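Local coordinates for protein putative oxidoreductase (PDB 3WJ7) that probably acts as a nicotinamide-coenzyme-dependent reductase of the short-chain dehydrogenase/reductase (SDR) family, built around a Rossmann-type fold, at residues 200-204 and 205-209; 247-250 and 251-255; 105-108 and 109-113. All coordinates share one frame; numbering follows the deposited sequence.

In the fold
The three contacts are all local, yet each takes its chemistry from its place in the fold. Contact 1 ends helix 194-203, contact 2 starts helix 249-259, and contact 3 lies within helix 95-115 of a Rossmann beta-alpha-beta unit. Contacts 1 and 2 touch: Cys202 and Met207 pack on Phe253, so the end of helix 194-203 and its following loop pack on helix 249-259. Contact 3 lies across the chain's centre, about 41 Å from contact 1 and 39 Å from contact 2, measured between centres. Contact 2 is largely buried and apolar, with a salt bridge on its more exposed side. Contact 1 is partly buried and reaches a second subunit, whereas contact 3 is a mid-helix turn packed on sheet and helices, with Arg107 exposed.

Contact 1: residues 200-204 and 205-209; sequences LDCAS and GNMPA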
loop_
_atom_site.group_PDB
_atom_site.type_symbol
_atom_site.label_atom_id
_atom_site.label_comp_id
_atom_site.label_asym_id
_atom_site.label_seq_id
_atom_site.Cartn_x
_atom_site.Cartn_y
_atom_site.Cartn_z
ATOM N N LEU A 200 -9.594 25.043 13.841
ATOM C CA LEU A 200 -10.847 25.492 13.256
ATOM C C LEU A 200 -12.089 24.741 13.835
ATOM O O LEU A 200 -13.034 25.382 14.266
ATOM C CB LEU A 200 -10.731 25.249 11.768
ATOM C CG LEU A 200 -11.328 26.124 10.695
ATOM C CD1 LEU A 200 -10.940 27.570 10.939
ATOM C CD2 LEU A 200 -10.846 25.605 9.332
ATOM N N ASP A 201 -12.086 23.400 13.852
ATOM C CA ASP A 201 -13.225 22.636 14.360
ATOM C C ASP A 201 -13.527 23.059 15.766
ATOM O O ASP A 201 -14.693 23.263 16.132
ATOM C CB ASP A 201 -12.961 21.127 14.415
ATOM C CG ASP A 201 -12.764 20.473 13.029
ATOM O OD1 ASP A 201 -13.305 20.923 12.005
ATOM O OD2 ASP A 201 -12.035 19.467 12.987
ATOM N N CYS A 202 -12.459 23.176 16.551
ATOM C CA CYS A 202 -12.540 23.558 17.937
ATOM C C CYS A 202 -13.058 24.999 18.146
ATOM O O CYS A 202 -14.022 25.217 18.886
ATOM C CB CYS A 202 -11.179 23.378 18.597
ATOM S SG CYS A 202 -11.116 23.848 20.338
ATOM N N ALA A 203 -12.434 25.975 17.506
ATOM C CA ALA A 203 -12.866 27.368 17.612
ATOM C C ALA A 203 -14.339 27.561 17.229
ATOM O O ALA A 203 -14.974 28.554 17.602
ATOM C CB ALA A 203 -11.980 28.230 16.747
ATOM N N SER A 204 -14.877 26.577 16.513
ATOM C CA SER A 204 -16.194 26.661 15.879
ATOM C C SER A 204 -17.204 25.969 16.722
ATOM O O SER A 204 -18.375 26.089 16.464
ATOM C CB SER A 204 -16.195 25.981 14.485
ATOM O OG SER A 204 -15.490 26.736 13.495
ATOM N N GLY A 205 -16.746 25.215 17.712
ATOM C CA GLY A 205 -17.638 24.477 18.584
ATOM C C GLY A 205 -17.951 23.050 18.151
ATOM O O GLY A 205 -18.578 22.310 18.918
ATOM N N ASN A 206 -17.523 22.648 16.951
ATOM C CA ASN A 206 -17.888 21.320 16.405
ATOM C C ASN A 206 -16.905 20.194 16.668
ATOM O O ASN A 206 -16.873 19.241 15.885
ATOM C CB ASN A 206 -18.105 21.353 14.882
ATOM C CG ASN A 206 -19.066 22.433 14.441
ATOM O OD1 ASN A 206 -20.036 22.761 15.142
ATOM N ND2 ASN A 206 -18.801 22.999 13.268
ATOM N N MET A 207 -16.097 20.290 17.722
ATOM C CA MET A 207 -15.188 19.194 18.053
ATOM C C MET A 207 -15.502 18.608 19.421
ATOM O O MET A 207 -14.922 19.012 20.429
ATOM C CB MET A 207 -13.735 19.630 17.952
ATOM C CG MET A 207 -12.702 18.516 18.057
ATOM S SD MET A 207 -11.126 19.371 18.167
ATOM C CE MET A 207 -11.279 19.921 19.866
ATOM N N PRO A 208 -16.410 17.624 19.453
ATOM C CA PRO A 208 -16.949 17.166 20.731
ATOM C C PRO A 208 -15.972 16.287 21.507
ATOM O O PRO A 208 -15.990 16.290 22.731
ATOM C CB PRO A 208 -18.203 16.364 20.324
ATOM C CG PRO A 208 -18.106 16.143 18.830
ATOM C CD PRO A 208 -16.828 16.761 18.329
ATOM N N ALA A 209 -15.129 15.554 20.780
ATOM C CA ALA A 209 -14.238 14.552 21.364
ATOM C C ALA A 209 -12.876 14.638 20.718
ATOM O O ALA A 209 -12.708 15.264 19.650
ATOM C CB ALA A 209 -14.804 13.146 21.202
#
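Cys202 and Met207 meet where helix 194-203 ends and the chain turns toward strand 209-211. The methionine chain leaves with CG anti to its backbone N (chi1 -171°) and bends at chi3, which carries CE back to Cys202 CB at 3.7 Å. Cys202 SG is 4.0 Å from Met207 CE. Closer to the backbone, Asp201 CB and Met207 CB are 3.9 Å apart.

The turn itself is a Schellman motif. Gly205, with a positive phi of 92°, sends its N to Cys202 O at 3.0 Å, and Asn206 N makes a weak bond to Asp201 O. Ser204 adds a side-chain bond: OG, beside its backbone N, donates to Leu200 O one turn back at 2.9 Å, from above the carbonyl plane. The Asp201 carboxylate is held by Gln197 and by a salt bridge to Arg296 of a second subunit, whose Trp283 also packs on Met207.

The chemistry is thus divided: polar groups close the last helical turn while two sulfur-bearing side chains pack together on its buried side, against Phe253 of helix 249-259. A bound mercury (II) ion about 3 Å from the Cys202 side chain fits the affinity of thiols for this metal.

Contact 2: residues 247-250 and 251-255; sequences IMLG and DLFRM
Leu249 lies alongside Phe253 one helical turn further on, the two side chains pointing the same way, with Leu249 CG 3.5 Å from the ring atom CE1 of Phe253. Its CD1 branch reaches across to Leu252 CD2 at 3.9 Å, filling the angle between those two neighbours. Ile247, the last strand residue but one, works from the other flank. Its side chain is fully extended (chi1 -160°, chi2 -174°), which brings CD1 against the backbone of Leu252, 3.6 Å from its N, with Met255 SD further off at 4.2 Å, while CG1 rests on Asp251 CB.

Here strand 239-248 passes directly into helix 249-259, with Met248 as N-cap. Its carbonyl opens the helical bonding by accepting Leu252 N at 3.0 Å. Asp251, at the third position of the helix, is tied to the N-cap backbone through water: OD2 accepts from a water that in turn accepts from Met248 N. This joins the same positions as half of a capping box, but with a water in between. The other carboxylate oxygen, OD1, forms a salt bridge with Arg254 NH1 at 2.7 Å. The arginine chain bends at chi3 (-127°), laying one guanidinium face over the backbone around Gly250.

Leu215 and Ile217 of strand 214-219 continue the apolar side, and Tyr210 meets the Phe253 ring edge-to-face. The junction thus has two chemistries, an apolar flank against the sheet and neighbouring helices, and an ionic, hydrated flank on which the aspartate's negative charge probably favours the start of the helix.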
loop_
_atom_site.group_PDB
_atom_site.type_symbol
_atom_site.label_atom_id
_atom_site.label_comp_id
_atom_site.label_asym_id
_atom_site.label_seq_id
_atom_site.Cartn_x
_atom_site.Cartn_y
_atom_site.Cartn_z
ATOM N N ILE A 247 3.308 20.806 24.304
ATOM C CA ILE A 247 1.981 21.045 24.823
ATOM C C ILE A 247 1.078 19.810 24.659
ATOM O O ILE A 247 1.192 19.070 23.699
ATOM C CB ILE A 247 1.384 22.354 24.236
ATOM C CG1 ILE A 247 0.217 22.871 25.128
ATOM C CG2 ILE A 247 1.026 22.171 22.767
ATOM C CD1 ILE A 247 -0.564 24.078 24.620
ATOM N N MET A 248 0.230 19.553 25.642
ATOM C CA MET A 248 -0.709 18.456 25.531
ATOM C C MET A 248 -1.872 18.957 24.691
ATOM O O MET A 248 -2.108 20.157 24.610
ATOM C CB MET A 248 -1.198 17.962 26.903
ATOM C CG MET A 248 -0.112 17.443 27.862
ATOM S SD MET A 248 0.809 15.956 27.411
ATOM C CE MET A 248 -0.445 14.780 26.858
ATOM N N LEU A 249 -2.572 18.040 24.036
ATOM C CA LEU A 249 -3.589 18.417 23.081
ATOM C C LEU A 249 -4.771 19.075 23.829
ATOM O O LEU A 249 -5.377 20.036 23.344
ATOM C CB LEU A 249 -3.985 17.180 22.262
ATOM C CG LEU A 249 -4.706 17.309 20.925
ATOM C CD1 LEU A 249 -4.039 18.277 19.956
ATOM C CD2 LEU A 249 -4.841 15.942 20.258
ATOM N N GLY A 250 -5.073 18.564 25.027
ATOM C CA GLY A 250 -6.107 19.135 25.894
ATOM C C GLY A 250 -5.817 20.599 26.216
ATOM O O GLY A 250 -6.727 21.461 26.151
ATOM N N ASP A 251 -4.552 20.891 26.525
ATOM C CA ASP A 251 -4.135 22.252 26.853
ATOM C C ASP A 251 -4.255 23.161 25.651
ATOM O O ASP A 251 -4.736 24.280 25.766
ATOM C CB ASP A 251 -2.713 22.273 27.414
ATOM C CG ASP A 251 -2.613 21.586 28.772
ATOM O OD1 ASP A 251 -3.606 21.595 29.537
ATOM O OD2 ASP A 251 -1.544 21.010 29.070
ATOM N N LEU A 252 -3.818 22.663 24.504
ATOM C CA LEU A 252 -4.026 23.332 23.240
ATOM C C LEU A 252 -5.483 23.742 23.027
ATOM O O LEU A 252 -5.757 24.893 22.685
ATOM C CB LEU A 252 -3.581 22.436 22.074
ATOM C CG LEU A 252 -3.715 23.095 20.703
ATOM C CD1 LEU A 252 -2.885 24.379 20.611
ATOM C CD2 LEU A 252 -3.323 22.127 19.599
ATOM N N PHE A 253 -6.401 22.790 23.213
ATOM C CA PHE A 253 -7.832 23.039 23.037
ATOM C C PHE A 253 -8.411 23.975 24.098
ATOM O O PHE A 253 -9.226 24.824 23.764
ATOM C CB PHE A 253 -8.625 21.741 22.952
ATOM C CG PHE A 253 -8.314 20.922 21.741
ATOM C CD1 PHE A 253 -8.205 19.538 21.840
ATOM C CD2 PHE A 253 -8.153 21.533 20.494
ATOM C CE1 PHE A 253 -7.920 18.779 20.720
ATOM C CE2 PHE A 253 -7.852 20.791 19.381
ATOM C CZ PHE A 253 -7.738 19.405 19.488
ATOM N N ARG A 254 -7.957 23.840 25.344
ATOM C CA ARG A 254 -8.146 24.905 26.347
ATOM C C ARG A 254 -7.814 26.319 25.805
ATOM O O ARG A 254 -8.663 27.212 25.900
ATOM C CB ARG A 254 -7.366 24.611 27.641
ATOM C CG ARG A 254 -8.125 23.706 28.610
ATOM C CD ARG A 254 -7.232 22.992 29.634
ATOM N NE ARG A 254 -7.494 21.545 29.607
ATOM C CZ ARG A 254 -6.776 20.611 30.231
ATOM N NH1 ARG A 254 -5.731 20.945 30.984
ATOM N NH2 ARG A 254 -7.114 19.326 30.107
ATOM N N MET A 255 -6.622 26.513 25.234
ATOM C CA MET A 255 -6.206 27.824 24.695
ATOM C C MET A 255 -7.110 28.263 23.552
ATOM O O MET A 255 -7.630 29.372 23.579
ATOM C CB MET A 255 -4.806 27.784 24.130
ATOM C CG MET A 255 -3.658 27.974 25.079
ATOM S SD MET A 255 -2.098 27.949 24.148
ATOM C CE MET A 255 -2.674 28.590 22.587
HETATM O O HOH W 1 0.889 20.529 28.277
#

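Contact 3: residues 105-108 and 109-113; sequences GTRN and LMLAA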
loop_
_atom_site.group_PDB
_atom_site.type_symbol
_atom_site.label_atom_id
_atom_site.label_comp_id
_atom_site.label_asym_id
_atom_site.label_seq_id
_atom_site.Cartn_x
_atom_site.Cartn_y
_atom_site.Cartn_z
ATOM N N GLY A 105 12.167 11.506 -5.083
ATOM C CA GLY A 105 12.134 12.906 -5.527
ATOM C C GLY A 105 13.230 13.744 -4.872
ATOM O O GLY A 105 13.951 14.513 -5.532
ATOM N N THR A 106 13.358 13.562 -3.568
ATOM C CA THR A 106 14.381 14.188 -2.764
ATOM C C THR A 106 15.791 13.765 -3.203
ATOM O O THR A 106 16.706 14.583 -3.233
ATOM C CB THR A 106 14.109 13.824 -1.295
ATOM O OG1 THR A 106 12.926 14.510 -0.886
ATOM C CG2 THR A 106 15.243 14.158 -0.380
ATOM N N ARG A 107 15.964 12.481 -3.494
ATOM C CA ARG A 107 17.206 11.984 -4.025
ATOM C C ARG A 107 17.477 12.669 -5.405
ATOM O O ARG A 107 18.544 13.258 -5.602
ATOM C CB ARG A 107 17.173 10.455 -4.101
ATOM C CG ARG A 107 18.490 9.790 -4.481
ATOM C CD ARG A 107 18.289 8.309 -4.791
ATOM N NE ARG A 107 19.566 7.614 -5.021
ATOM C CZ ARG A 107 19.718 6.304 -5.292
ATOM N NH1 ARG A 107 18.678 5.458 -5.367
ATOM N NH2 ARG A 107 20.941 5.819 -5.486
ATOM N N ASN A 108 16.515 12.672 -6.328
ATOM C CA ASN A 108 16.775 13.336 -7.586
ATOM C C ASN A 108 17.195 14.839 -7.343
ATOM O O ASN A 108 18.206 15.344 -7.899
ATOM C CB ASN A 108 15.573 13.187 -8.534
ATOM C CG ASN A 108 15.294 11.700 -8.940
ATOM O OD1 ASN A 108 16.184 10.851 -8.895
ATOM N ND2 ASN A 108 14.051 11.400 -9.335
ATOM N N LEU A 109 16.436 15.542 -6.508
ATOM C CA LEU A 109 16.709 16.913 -6.293
ATOM C C LEU A 109 18.138 17.077 -5.746
ATOM O O LEU A 109 18.924 17.898 -6.273
ATOM C CB LEU A 109 15.705 17.537 -5.329
ATOM C CG LEU A 109 15.964 19.031 -5.115
ATOM C CD1 LEU A 109 15.782 19.787 -6.431
ATOM C CD2 LEU A 109 15.029 19.583 -4.048
ATOM N N MET A 110 18.465 16.307 -4.706
ATOM C CA MET A 110 19.790 16.365 -4.096
ATOM C C MET A 110 20.935 16.039 -5.078
ATOM O O MET A 110 21.932 16.749 -5.148
ATOM C CB MET A 110 19.855 15.466 -2.861
ATOM C CG MET A 110 18.972 15.890 -1.689
ATOM S SD MET A 110 19.035 17.618 -1.134
ATOM C CE MET A 110 17.472 18.238 -1.720
ATOM N N LEU A 111 20.792 14.958 -5.838
ATOM C CA LEU A 111 21.780 14.624 -6.832
ATOM C C LEU A 111 21.877 15.705 -7.917
ATOM O O LEU A 111 22.978 16.065 -8.320
ATOM C CB LEU A 111 21.495 13.270 -7.434
ATOM C CG LEU A 111 21.661 11.978 -6.609
ATOM C CD1 LEU A 111 21.329 10.754 -7.475
ATOM C CD2 LEU A 111 23.068 11.854 -6.059
ATOM N N ALA A 112 20.740 16.241 -8.363
ATOM C CA ALA A 112 20.741 17.316 -9.378
ATOM C C ALA A 112 21.437 18.583 -8.921
ATOM O O ALA A 112 22.181 19.185 -9.700
ATOM C CB ALA A 112 19.333 17.621 -9.894
ATOM N N ALA A 113 21.217 18.978 -7.668
ATOM C CA ALA A 113 21.858 20.190 -7.077
ATOM C C ALA A 113 23.370 20.006 -6.928
ATOM O O ALA A 113 24.173 20.962 -7.019
ATOM C CB ALA A 113 21.264 20.497 -5.723
#
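This is an i to i+4 contact within one regular helix, 95-115, the crossover helix between parallel strands 78-83 and 120-124 of the Rossmann-type sheet. Four successive backbone bonds carry it, from Leu109 N to Gly105 O through to Ala112 N to Asn108 O. The straightest is Leu111 N to Arg107 O (2.8 Å, 177° at the hydrogen).

Side chains one turn apart touch lightly. Thr106 CG2 lies 4.3 Å from Met110 CG. The methionine's CB and CG lie over Thr106 O, and bends at chi2 (-49°) and chi3 bring CE back near that oxygen too, at 4.0 Å. Arg107, exposed and extended throughout, passes Leu111 CD1 with its CG at 4.2 Å, and its NE makes a long, weak ion pair with Glu164 of helix 153-172.

Thr106 OG1 bonds within the helix to Asn102 O and also to His83 NE2 at the end of strand 78-83, while Asn108 ND2 bonds Leu65 O of a loop. Leu109 packs on Leu81 of that strand, and Met110 and Leu111 meet Leu168 of helix 153-172.

The backbone therefore supplies the cohesion of this helix: apolar groups pack on the sheet and flanking helices, Thr106 and Asn108 make polar anchors, and Arg107 is left at the exposed side.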